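Local coordinates for tapirin (Caldicellulosiruptor hydrothermalis, PDB 6N2C), which probably helps its thermophilic bacterium adhere to plant biomass by binding cellulose through a beta-helical C-terminal domain that also holds zinc, at residues Y172-F183 with P450-F461. Sequence-based numbering, arbitrary orientation.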
loop_
_atom_site.group_PDB
_atom_site.type_symbol
_atom_site.label_atom_id
_atom_site.label_comp_id
_atom_site.label_asym_id
_atom_site.label_seq_id
_atom_site.Cartn_x
_atom_site.Cartn_y
_atom_site.Cartn_z
ATOM N N TYR A 172 -0.596 -11.576 -14.997
ATOM C CA TYR A 172 -1.527 -10.556 -15.441
ATOM C C TYR A 172 -2.687 -10.537 -14.468
ATOM O O TYR A 172 -3.261 -9.444 -14.180
ATOM C CB TYR A 172 -2.017 -10.846 -16.853
ATOM C CG TYR A 172 -2.605 -9.659 -17.557
ATOM C CD1 TYR A 172 -2.094 -8.331 -17.371
ATOM C CD2 TYR A 172 -3.693 -9.850 -18.414
ATOM C CE1 TYR A 172 -2.654 -7.256 -18.005
ATOM C CE2 TYR A 172 -4.286 -8.784 -19.044
ATOM C CZ TYR A 172 -3.780 -7.495 -18.884
ATOM O OH TYR A 172 -4.378 -6.451 -19.522
ATOM N N LEU A 173 -3.057 -11.707 -13.946
ATOM C CA LEU A 173 -4.223 -11.816 -13.047
ATOM C C LEU A 173 -3.984 -11.659 -11.525
ATOM O O LEU A 173 -4.842 -11.958 -10.676
ATOM C CB LEU A 173 -4.986 -13.109 -13.321
ATOM C CG LEU A 173 -5.451 -13.224 -14.784
ATOM C CD1 LEU A 173 -6.203 -14.558 -14.851
ATOM C CD2 LEU A 173 -6.350 -12.092 -15.187
ATOM N N LEU A 174 -2.783 -11.222 -11.177
ATOM C CA LEU A 174 -2.438 -11.043 -9.780
ATOM C C LEU A 174 -3.450 -10.085 -9.174
ATOM O O LEU A 174 -3.665 -9.003 -9.735
ATOM C CB LEU A 174 -1.054 -10.391 -9.706
ATOM C CG LEU A 174 -0.565 -10.088 -8.241
ATOM C CD1 LEU A 174 -0.570 -11.319 -7.356
ATOM C CD2 LEU A 174 0.802 -9.514 -8.396
ATOM N N ALA A 175 -4.057 -10.536 -8.094
ATOM C CA ALA A 175 -5.000 -9.712 -7.296
ATOM C C ALA A 175 -6.242 -9.322 -8.058
ATOM O O ALA A 175 -6.941 -8.417 -7.690
ATOM C CB ALA A 175 -4.346 -8.487 -6.643
ATOM N N TRP A 176 -6.565 -10.036 -9.141
ATOM C CA TRP A 176 -7.822 -9.745 -9.815
ATOM C C TRP A 176 -8.991 -10.035 -8.916
ATOM O O TRP A 176 -9.052 -11.085 -8.337
ATOM C CB TRP A 176 -7.943 -10.583 -11.092
ATOM C CG TRP A 176 -9.277 -10.189 -11.771
ATOM C CD1 TRP A 176 -10.528 -10.722 -11.539
ATOM C CD2 TRP A 176 -9.444 -9.122 -12.645
ATOM N NE1 TRP A 176 -11.452 -10.021 -12.272
ATOM C CE2 TRP A 176 -10.810 -9.034 -12.961
ATOM C CE3 TRP A 176 -8.553 -8.193 -13.232
ATOM C CZ2 TRP A 176 -11.307 -8.043 -13.784
ATOM C CZ3 TRP A 176 -9.035 -7.231 -14.069
ATOM C CH2 TRP A 176 -10.439 -7.174 -14.359
ATOM N N ASP A 177 -9.918 -9.094 -8.740
ATOM C CA ASP A 177 -11.050 -9.337 -7.821
ATOM C C ASP A 177 -12.260 -8.641 -8.490
ATOM O O ASP A 177 -12.360 -7.419 -8.484
ATOM C CB ASP A 177 -10.794 -8.732 -6.416
ATOM C CG ASP A 177 -11.916 -8.984 -5.457
ATOM O OD1 ASP A 177 -13.010 -9.473 -5.868
ATOM O OD2 ASP A 177 -11.749 -8.661 -4.242
ATOM N N SER A 178 -13.149 -9.408 -9.097
ATOM C CA SER A 178 -14.292 -8.780 -9.788
ATOM C C SER A 178 -15.224 -8.009 -8.883
ATOM O O SER A 178 -15.938 -7.121 -9.361
ATOM C CB SER A 178 -15.089 -9.822 -10.634
ATOM O OG SER A 178 -14.280 -10.454 -11.625
ATOM N N ASN A 179 -15.241 -8.292 -7.585
ATOM C CA ASN A 179 -15.993 -7.466 -6.633
ATOM C C ASN A 179 -15.513 -6.001 -6.550
ATOM O O ASN A 179 -16.258 -5.169 -6.091
ATOM C CB ASN A 179 -15.969 -7.928 -5.211
ATOM C CG ASN A 179 -16.627 -9.281 -4.988
ATOM O OD1 ASN A 179 -16.086 -10.077 -4.214
ATOM N ND2 ASN A 179 -17.726 -9.534 -5.567
ATOM N N ILE A 180 -14.307 -5.694 -6.993
ATOM C CA ILE A 180 -13.863 -4.295 -7.089
ATOM C C ILE A 180 -14.872 -3.423 -7.871
ATOM O O ILE A 180 -15.011 -2.233 -7.615
ATOM C CB ILE A 180 -12.398 -4.227 -7.564
ATOM C CG1 ILE A 180 -11.486 -4.581 -6.353
ATOM C CG2 ILE A 180 -12.023 -2.869 -8.065
ATOM C CD1 ILE A 180 -10.053 -4.983 -6.769
ATOM N N PHE A 181 -15.532 -4.050 -8.875
ATOM C CA PHE A 181 -16.438 -3.319 -9.755
ATOM C C PHE A 181 -17.866 -3.436 -9.318
ATOM O O PHE A 181 -18.736 -2.875 -9.993
ATOM C CB PHE A 181 -16.324 -3.877 -11.162
ATOM C CG PHE A 181 -14.918 -3.847 -11.666
ATOM C CD1 PHE A 181 -14.343 -2.695 -12.118
ATOM C CD2 PHE A 181 -14.122 -4.997 -11.568
ATOM C CE1 PHE A 181 -13.026 -2.692 -12.517
ATOM C CE2 PHE A 181 -12.829 -4.993 -11.984
ATOM C CZ PHE A 181 -12.267 -3.842 -12.451
ATOM N N ASP A 182 -18.110 -4.079 -8.188
ATOM C CA ASP A 182 -19.435 -4.195 -7.599
ATOM C C ASP A 182 -19.563 -3.348 -6.349
ATOM O O ASP A 182 -19.118 -3.738 -5.222
ATOM C CB ASP A 182 -19.716 -5.643 -7.312
ATOM C CG ASP A 182 -21.103 -5.898 -6.759
ATOM O OD1 ASP A 182 -21.749 -4.971 -6.267
ATOM O OD2 ASP A 182 -21.501 -7.148 -6.743
ATOM N N PHE A 183 -20.260 -2.203 -6.513
ATOM C CA PHE A 183 -20.350 -1.278 -5.375
ATOM C C PHE A 183 -21.294 -1.672 -4.285
ATOM O O PHE A 183 -21.495 -0.910 -3.325
ATOM C CB PHE A 183 -20.386 0.190 -5.874
ATOM C CG PHE A 183 -19.080 0.631 -6.392
ATOM C CD1 PHE A 183 -18.147 1.182 -5.513
ATOM C CD2 PHE A 183 -18.706 0.296 -7.691
ATOM C CE1 PHE A 183 -16.876 1.446 -5.971
ATOM C CE2 PHE A 183 -17.457 0.604 -8.166
ATOM C CZ PHE A 183 -16.528 1.155 -7.222
ATOM N N PRO A 450 -0.361 -5.656 -13.284
ATOM C CA PRO A 450 -1.542 -6.476 -13.143
ATOM C C PRO A 450 -2.739 -5.809 -13.811
ATOM O O PRO A 450 -2.916 -4.603 -13.763
ATOM C CB PRO A 450 -1.741 -6.553 -11.637
ATOM C CG PRO A 450 -0.350 -6.490 -11.092
ATOM C CD PRO A 450 0.179 -5.351 -11.955
ATOM N N ALA A 451 -3.562 -6.655 -14.420
ATOM C CA ALA A 451 -4.740 -6.209 -15.132
ATOM C C ALA A 451 -5.681 -5.451 -14.247
ATOM O O ALA A 451 -6.191 -4.434 -14.675
ATOM C CB ALA A 451 -5.489 -7.384 -15.758
ATOM N N ILE A 452 -5.801 -5.886 -13.019
ATOM C CA ILE A 452 -6.666 -5.183 -12.068
ATOM C C ILE A 452 -6.236 -3.733 -11.888
ATOM O O ILE A 452 -7.090 -2.830 -11.787
ATOM C CB ILE A 452 -6.837 -5.935 -10.739
ATOM C CG1 ILE A 452 -7.969 -5.443 -9.900
ATOM C CG2 ILE A 452 -5.557 -5.839 -9.910
ATOM C CD1 ILE A 452 -9.327 -5.521 -10.514
ATOM N N ILE A 453 -4.921 -3.459 -11.844
ATOM C CA ILE A 453 -4.445 -2.098 -11.702
ATOM C C ILE A 453 -4.683 -1.274 -12.951
ATOM O O ILE A 453 -5.094 -0.106 -12.870
ATOM C CB ILE A 453 -2.906 -2.070 -11.350
ATOM C CG1 ILE A 453 -2.647 -2.815 -10.045
ATOM C CG2 ILE A 453 -2.350 -0.639 -11.421
ATOM C CD1 ILE A 453 -3.222 -2.211 -8.779
ATOM N N GLU A 454 -4.478 -1.877 -14.133
ATOM C CA GLU A 454 -4.799 -1.243 -15.378
ATOM C C GLU A 454 -6.237 -0.774 -15.388
ATOM O O GLU A 454 -6.502 0.418 -15.764
ATOM C CB GLU A 454 -4.557 -2.151 -16.570
ATOM C CG GLU A 454 -3.114 -2.386 -16.834
ATOM C CD GLU A 454 -2.861 -3.439 -17.946
ATOM O OE1 GLU A 454 -3.851 -3.893 -18.630
ATOM O OE2 GLU A 454 -1.667 -3.874 -18.025
ATOM N N GLU A 455 -7.116 -1.637 -14.936
ATOM C CA GLU A 455 -8.577 -1.305 -14.991
ATOM C C GLU A 455 -8.927 -0.236 -13.972
ATOM O O GLU A 455 -9.668 0.700 -14.272
ATOM C CB GLU A 455 -9.439 -2.539 -14.802
ATOM C CG GLU A 455 -9.240 -3.610 -15.847
ATOM C CD GLU A 455 -9.623 -3.064 -17.263
ATOM O OE1 GLU A 455 -8.782 -3.148 -18.209
ATOM O OE2 GLU A 455 -10.668 -2.405 -17.311
ATOM N N ILE A 456 -8.357 -0.302 -12.768
ATOM C CA ILE A 456 -8.617 0.745 -11.758
ATOM C C ILE A 456 -8.174 2.120 -12.230
ATOM O O ILE A 456 -8.755 3.158 -11.905
ATOM C CB ILE A 456 -7.936 0.329 -10.458
ATOM C CG1 ILE A 456 -8.834 -0.718 -9.780
ATOM C CG2 ILE A 456 -7.673 1.511 -9.530
ATOM C CD1 ILE A 456 -7.954 -1.472 -8.763
ATOM N N LYS A 457 -7.069 2.160 -12.986
ATOM C CA LYS A 457 -6.530 3.412 -13.401
ATOM C C LYS A 457 -7.223 4.004 -14.591
ATOM O O LYS A 457 -6.993 5.191 -14.871
ATOM C CB LYS A 457 -5.014 3.239 -13.697
ATOM C CG LYS A 457 -4.203 3.113 -12.414
ATOM C CD LYS A 457 -2.685 2.762 -12.587
ATOM C CE LYS A 457 -1.860 3.931 -13.006
ATOM N NZ LYS A 457 -0.384 3.596 -13.113
ATOM N N LYS A 458 -8.019 3.218 -15.304
ATOM C CA LYS A 458 -8.760 3.725 -16.465
ATOM C C LYS A 458 -9.838 4.662 -15.998
ATOM O O LYS A 458 -10.359 4.529 -14.877
ATOM C CB LYS A 458 -9.409 2.606 -17.298
ATOM C CG LYS A 458 -8.476 1.852 -18.201
ATOM C CD LYS A 458 -9.185 0.699 -18.920
ATOM C CE LYS A 458 -8.131 -0.275 -19.435
ATOM N NZ LYS A 458 -8.650 -1.186 -20.473
ATOM N N ASN A 459 -10.221 5.572 -16.895
ATOM C CA ASN A 459 -11.198 6.601 -16.577
ATOM C C ASN A 459 -12.619 6.006 -16.402
ATOM O O ASN A 459 -13.500 6.676 -15.925
ATOM C CB ASN A 459 -11.220 7.692 -17.662
ATOM C CG ASN A 459 -9.844 8.266 -17.958
ATOM O OD1 ASN A 459 -9.098 8.581 -17.052
ATOM N ND2 ASN A 459 -9.521 8.423 -19.257
ATOM N N THR A 460 -12.837 4.768 -16.806
ATOM C CA THR A 460 -14.045 4.072 -16.512
ATOM C C THR A 460 -14.223 3.781 -15.016
ATOM O O THR A 460 -15.344 3.541 -14.578
ATOM C CB THR A 460 -14.131 2.739 -17.287
ATOM O OG1 THR A 460 -12.901 2.004 -17.175
ATOM C CG2 THR A 460 -14.399 2.969 -18.763
ATOM N N PHE A 461 -13.138 3.791 -14.227
ATOM C CA PHE A 461 -13.323 3.404 -12.814
ATOM C C PHE A 461 -13.313 4.586 -11.921
ATOM O O PHE A 461 -12.342 5.341 -11.917
ATOM C CB PHE A 461 -12.208 2.419 -12.393
ATOM C CG PHE A 461 -12.413 1.883 -11.018
ATOM C CD1 PHE A 461 -13.230 0.763 -10.791
ATOM C CD2 PHE A 461 -11.781 2.469 -9.920
ATOM C CE1 PHE A 461 -13.440 0.305 -9.524
ATOM C CE2 PHE A 461 -11.974 1.947 -8.650
ATOM C CZ PHE A 461 -12.792 0.887 -8.419
HETATM O O HOH W 1 -4.994 -8.547 -12.166
#
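A chi1 of -161° turns the Tyr172 ring away from its own backbone N and over Ala451, and Trp176 takes the same trans setting, which brings its six-membered ring to Ile452 in the N-terminal turn of helix 451-457. The helix and the loop 172-183, which leads into strand 186-190, lie together against the flank of the beta-helix: Leu252 of strand 252-255 touches Ala175, Ile180 and Ile452. Ala451 CB sits over the centre of the Tyr172 ring, 3.6 Å from its centroid, a CH-pi contact only 12° off the ring normal. Tyr172 OH donates to Glu454 OE1 at 2.8 Å, on the syn side of the carboxylate. Since Glu454 lies one turn on, ring face and hydroxyl grip the same side of the helix; a phenylalanine in place of Tyr172 could keep the CH-pi contact but would probably leave Glu454 OE1 without this donor and the carboxylate freer to turn. The backbone joins too: Ala451 N, in the first turn after the N-cap Pro450, donates nearly straight (170°) to Tyr172 O at 2.8 Å. A water donates to Tyr172 O and Leu174 O and accepts from Ile452 N, extending the link to the next amide. Ile452 CD1 lies over one face of the Trp176 six-membered ring, 4.0 Å from its centroid and offset toward the rim, while Glu455 CG comes to the ring's edge. Farther along, Ile180 and Ile452 meet tip to tip, CD1 of the former 3.8 Å from CG1 of the latter. Phe181, Phe183 and Phe461 form an aromatic cluster, with Phe181 CE1 3.9 Å from Phe461 CD1. There the edge of the Phe461 ring faces Ile180 O, which lies in the ring plane 3.5 Å from CE1 and also accepts a hydrogen bond from Tyr186 OH.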